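Local coordinates for ABC transporter substrate-binding protein (PDB 4I1D), which probably serves as the periplasmic substrate-binding component of an ABC transporter, perhaps for polyamines such as putrescine and spermidine, at residues A145-A150 against D167-K172. Sequence-based numbering, arbitrary orientation.
Sequences ATLEAA and DRAFKK. With SO4 (sulfate ion), chain G.
Two helices of the periplasmic binding protein fold, 146-153 and 166-176, meet here through Leu147 and Ala150 on one and Ala169, Phe170 and Lys172 on the other. The short segments cross at 81°, with axes 8.5 Å apart. Small residues allow this approach. Ala150 CB lies 3.6 Å from Ala169 O. Leu147 has CG anti to its carbonyl carbon (chi1 -65°), and its CD2 reaches Ala169 CB at 4.0 Å. Leu147 CD2 also sits over one face of the Phe170 ring, offset toward the rim, 4.2 Å from Phe170 CZ. Lys172 lays its CG 3.4 Å from Ala150 O, then bends at chi2 (67°), and its NZ forms a salt bridge with Glu175. Leu173 and Trp318 also pack on Leu147. Arg168 takes no part in this packing. Its extended chain leads to a sulfate, probably from the crystallisation liquor. Arg168 NH1 gives O2 a nearly straight 3.0 Å hydrogen bond, NH2 gives O4 a weak one, and NE pairs with Asp154. A leucine in place of Arg168 would probably leave Asp154 without this charged mate and cost the sulfate both bonds. The contact joins successive helices of one alpha/beta lobe of the fold, away from the malate pocket.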
ATOM      1  N   ALA A 145      19.666 -23.981 -14.710  1.00 48.50           N
ATOM      2  CA  ALA A 145      19.376 -25.106 -15.613  1.00 45.24           C
ATOM      3  C   ALA A 145      18.400 -24.714 -16.720  1.00 43.59           C
ATOM      4  O   ALA A 145      18.537 -25.152 -17.858  1.00 52.90           O
ATOM      5  CB  ALA A 145      18.850 -26.318 -14.847  1.00 42.80           C
ATOM      6  N   THR A 146      17.414 -23.890 -16.379  1.00 38.84           N
ATOM      7  CA  THR A 146      16.437 -23.423 -17.360  1.00 38.79           C
ATOM      8  C   THR A 146      17.106 -22.629 -18.495  1.00 42.18           C
ATOM      9  O   THR A 146      16.850 -22.888 -19.682  1.00 45.28           O
ATOM     10  CB  THR A 146      15.338 -22.576 -16.683  1.00 45.02           C
ATOM     11  OG1 THR A 146      14.788 -23.305 -15.578  1.00 47.89           O
ATOM     12  CG2 THR A 146      14.221 -22.233 -17.664  1.00 45.53           C
ATOM     13  N   LEU A 147      17.964 -21.671 -18.138  1.00 43.31           N
ATOM     14  CA  LEU A 147      18.685 -20.890 -19.144  1.00 40.59           C
ATOM     15  C   LEU A 147      19.506 -21.814 -20.027  1.00 43.68           C
ATOM     16  O   LEU A 147      19.494 -21.677 -21.246  1.00 46.45           O
ATOM     17  CB  LEU A 147      19.611 -19.866 -18.498  1.00 42.03           C
ATOM     18  CG  LEU A 147      18.930 -18.763 -17.694  1.00 49.63           C
ATOM     19  CD1 LEU A 147      19.931 -17.670 -17.382  1.00 56.06           C
ATOM     20  CD2 LEU A 147      17.751 -18.197 -18.466  1.00 43.60           C
ATOM     21  N   GLU A 148      20.231 -22.750 -19.418  1.00 41.40           N
ATOM     22  CA  GLU A 148      21.027 -23.699 -20.211  1.00 47.74           C
ATOM     23  C   GLU A 148      20.172 -24.440 -21.248  1.00 43.37           C
ATOM     24  O   GLU A 148      20.555 -24.550 -22.414  1.00 48.91           O
ATOM     25  CB  GLU A 148      21.761 -24.701 -19.312  1.00 48.46           C
ATOM     26  CG  GLU A 148      22.952 -24.119 -18.557  1.00 55.50           C
ATOM     27  CD  GLU A 148      22.586 -23.470 -17.219  1.00 53.55           C
ATOM     28  OE1 GLU A 148      23.522 -23.211 -16.429  1.00 52.81           O
ATOM     29  OE2 GLU A 148      21.385 -23.221 -16.953  1.00 49.22           O
ATOM     30  N   ALA A 149      19.011 -24.932 -20.820  1.00 41.39           N
ATOM     31  CA  ALA A 149      18.144 -25.715 -21.698  1.00 41.76           C
ATOM     32  C   ALA A 149      17.644 -24.868 -22.865  1.00 47.42           C
ATOM     33  O   ALA A 149      17.544 -25.343 -24.008  1.00 48.06           O
ATOM     34  CB  ALA A 149      16.966 -26.305 -20.914  1.00 39.04           C
ATOM     35  N   ALA A 150      17.328 -23.612 -22.575  1.00 46.16           N
ATOM     36  CA  ALA A 150      16.876 -22.702 -23.612  1.00 43.38           C
ATOM     37  C   ALA A 150      17.973 -22.497 -24.649  1.00 47.48           C
ATOM     38  O   ALA A 150      17.694 -22.422 -25.833  1.00 49.20           O
ATOM     39  CB  ALA A 150      16.448 -21.364 -23.010  1.00 43.75           C
ATOM     40  N   ASP A 167      20.910 -12.916 -22.957  1.00 51.65           N
ATOM     41  CA  ASP A 167      19.883 -12.350 -23.843  1.00 57.20           C
ATOM     42  C   ASP A 167      19.284 -13.441 -24.726  1.00 57.24           C
ATOM     43  O   ASP A 167      18.072 -13.568 -24.838  1.00 55.05           O
ATOM     44  CB  ASP A 167      20.453 -11.247 -24.743  1.00 54.90           C
ATOM     45  CG  ASP A 167      20.880 -10.014 -23.968  1.00 69.77           C
ATOM     46  OD1 ASP A 167      20.692  -9.981 -22.732  1.00 69.95           O
ATOM     47  OD2 ASP A 167      21.405  -9.068 -24.600  1.00 80.98           O
ATOM     48  N   ARG A 168      20.156 -14.215 -25.359  1.00 56.90           N
ATOM     49  CA  ARG A 168      19.746 -15.302 -26.233  1.00 52.17           C
ATOM     50  C   ARG A 168      18.882 -16.331 -25.487  1.00 47.68           C
ATOM     51  O   ARG A 168      17.887 -16.829 -26.009  1.00 53.63           O
ATOM     52  CB  ARG A 168      20.987 -15.965 -26.820  1.00 56.68           C
ATOM     53  CG  ARG A 168      20.712 -17.055 -27.819  1.00 59.61           C
ATOM     54  CD  ARG A 168      22.010 -17.645 -28.335  1.00 57.15           C
ATOM     55  NE  ARG A 168      21.758 -18.676 -29.334  1.00 58.13           N
ATOM     56  CZ  ARG A 168      22.715 -19.353 -29.956  1.00 61.20           C
ATOM     57  NH1 ARG A 168      23.987 -19.105 -29.672  1.00 64.91           N
ATOM     58  NH2 ARG A 168      22.400 -20.275 -30.857  1.00 56.38           N
ATOM     59  N   ALA A 169      19.246 -16.642 -24.255  1.00 47.60           N
ATOM     60  CA  ALA A 169      18.447 -17.605 -23.509  1.00 45.91           C
ATOM     61  C   ALA A 169      17.042 -17.059 -23.207  1.00 51.73           C
ATOM     62  O   ALA A 169      16.053 -17.785 -23.342  1.00 47.65           O
ATOM     63  CB  ALA A 169      19.144 -17.991 -22.253  1.00 39.85           C
ATOM     64  N   PHE A 170      16.958 -15.790 -22.799  1.00 47.27           N
ATOM     65  CA  PHE A 170      15.667 -15.171 -22.484  1.00 47.37           C
ATOM     66  C   PHE A 170      14.785 -15.021 -23.724  1.00 57.68           C
ATOM     67  O   PHE A 170      13.567 -15.194 -23.655  1.00 55.93           O
ATOM     68  CB  PHE A 170      15.835 -13.825 -21.760  1.00 48.14           C
ATOM     69  CG  PHE A 170      16.092 -13.969 -20.270  1.00 50.20           C
ATOM     70  CD1 PHE A 170      17.285 -13.530 -19.703  1.00 52.61           C
ATOM     71  CD2 PHE A 170      15.139 -14.548 -19.441  1.00 51.82           C
ATOM     72  CE1 PHE A 170      17.521 -13.663 -18.326  1.00 54.49           C
ATOM     73  CE2 PHE A 170      15.368 -14.692 -18.066  1.00 57.15           C
ATOM     74  CZ  PHE A 170      16.563 -14.249 -17.511  1.00 53.99           C
ATOM     75  N   LYS A 171      15.392 -14.717 -24.862  1.00 56.30           N
ATOM     76  CA  LYS A 171      14.603 -14.606 -26.075  1.00 59.55           C
ATOM     77  C   LYS A 171      13.965 -15.965 -26.370  1.00 58.62           C
ATOM     78  O   LYS A 171      12.772 -16.062 -26.677  1.00 54.51           O
ATOM     79  CB  LYS A 171      15.451 -14.122 -27.256  1.00 64.71           C
ATOM     80  CG  LYS A 171      14.607 -13.762 -28.467  1.00 77.93           C
ATOM     81  CD  LYS A 171      15.434 -13.406 -29.691  1.00 87.87           C
ATOM     82  CE  LYS A 171      14.519 -13.080 -30.872  1.00 86.37           C
ATOM     83  NZ  LYS A 171      15.275 -12.779 -32.127  1.00 93.60           N
ATOM     84  N   LYS A 172      14.760 -17.020 -26.245  1.00 49.39           N
ATOM     85  CA  LYS A 172      14.281 -18.364 -26.539  1.00 50.44           C
ATOM     86  C   LYS A 172      13.179 -18.775 -25.539  1.00 48.52           C
ATOM     87  O   LYS A 172      12.211 -19.452 -25.887  1.00 48.61           O
ATOM     88  CB  LYS A 172      15.464 -19.338 -26.540  1.00 43.71           C
ATOM     89  CG  LYS A 172      15.240 -20.632 -27.289  1.00 54.59           C
ATOM     90  CD  LYS A 172      15.103 -20.405 -28.789  1.00 52.36           C
ATOM     91  CE  LYS A 172      14.866 -21.727 -29.485  1.00 54.25           C
ATOM     92  NZ  LYS A 172      14.325 -21.580 -30.862  1.00 61.11           N
TER
HETATM   93  S   SO4 G 403      25.584 -21.251 -32.480  0.98135.89           S
HETATM   94  O1  SO4 G 403      24.841 -22.503 -32.342  0.98130.55           O
HETATM   95  O2  SO4 G 403      25.997 -20.778 -31.160  0.98132.99           O
HETATM   96  O3  SO4 G 403      26.769 -21.466 -33.304  0.98137.35           O
HETATM   97  O4  SO4 G 403      24.743 -20.242 -33.123  0.98137.41           O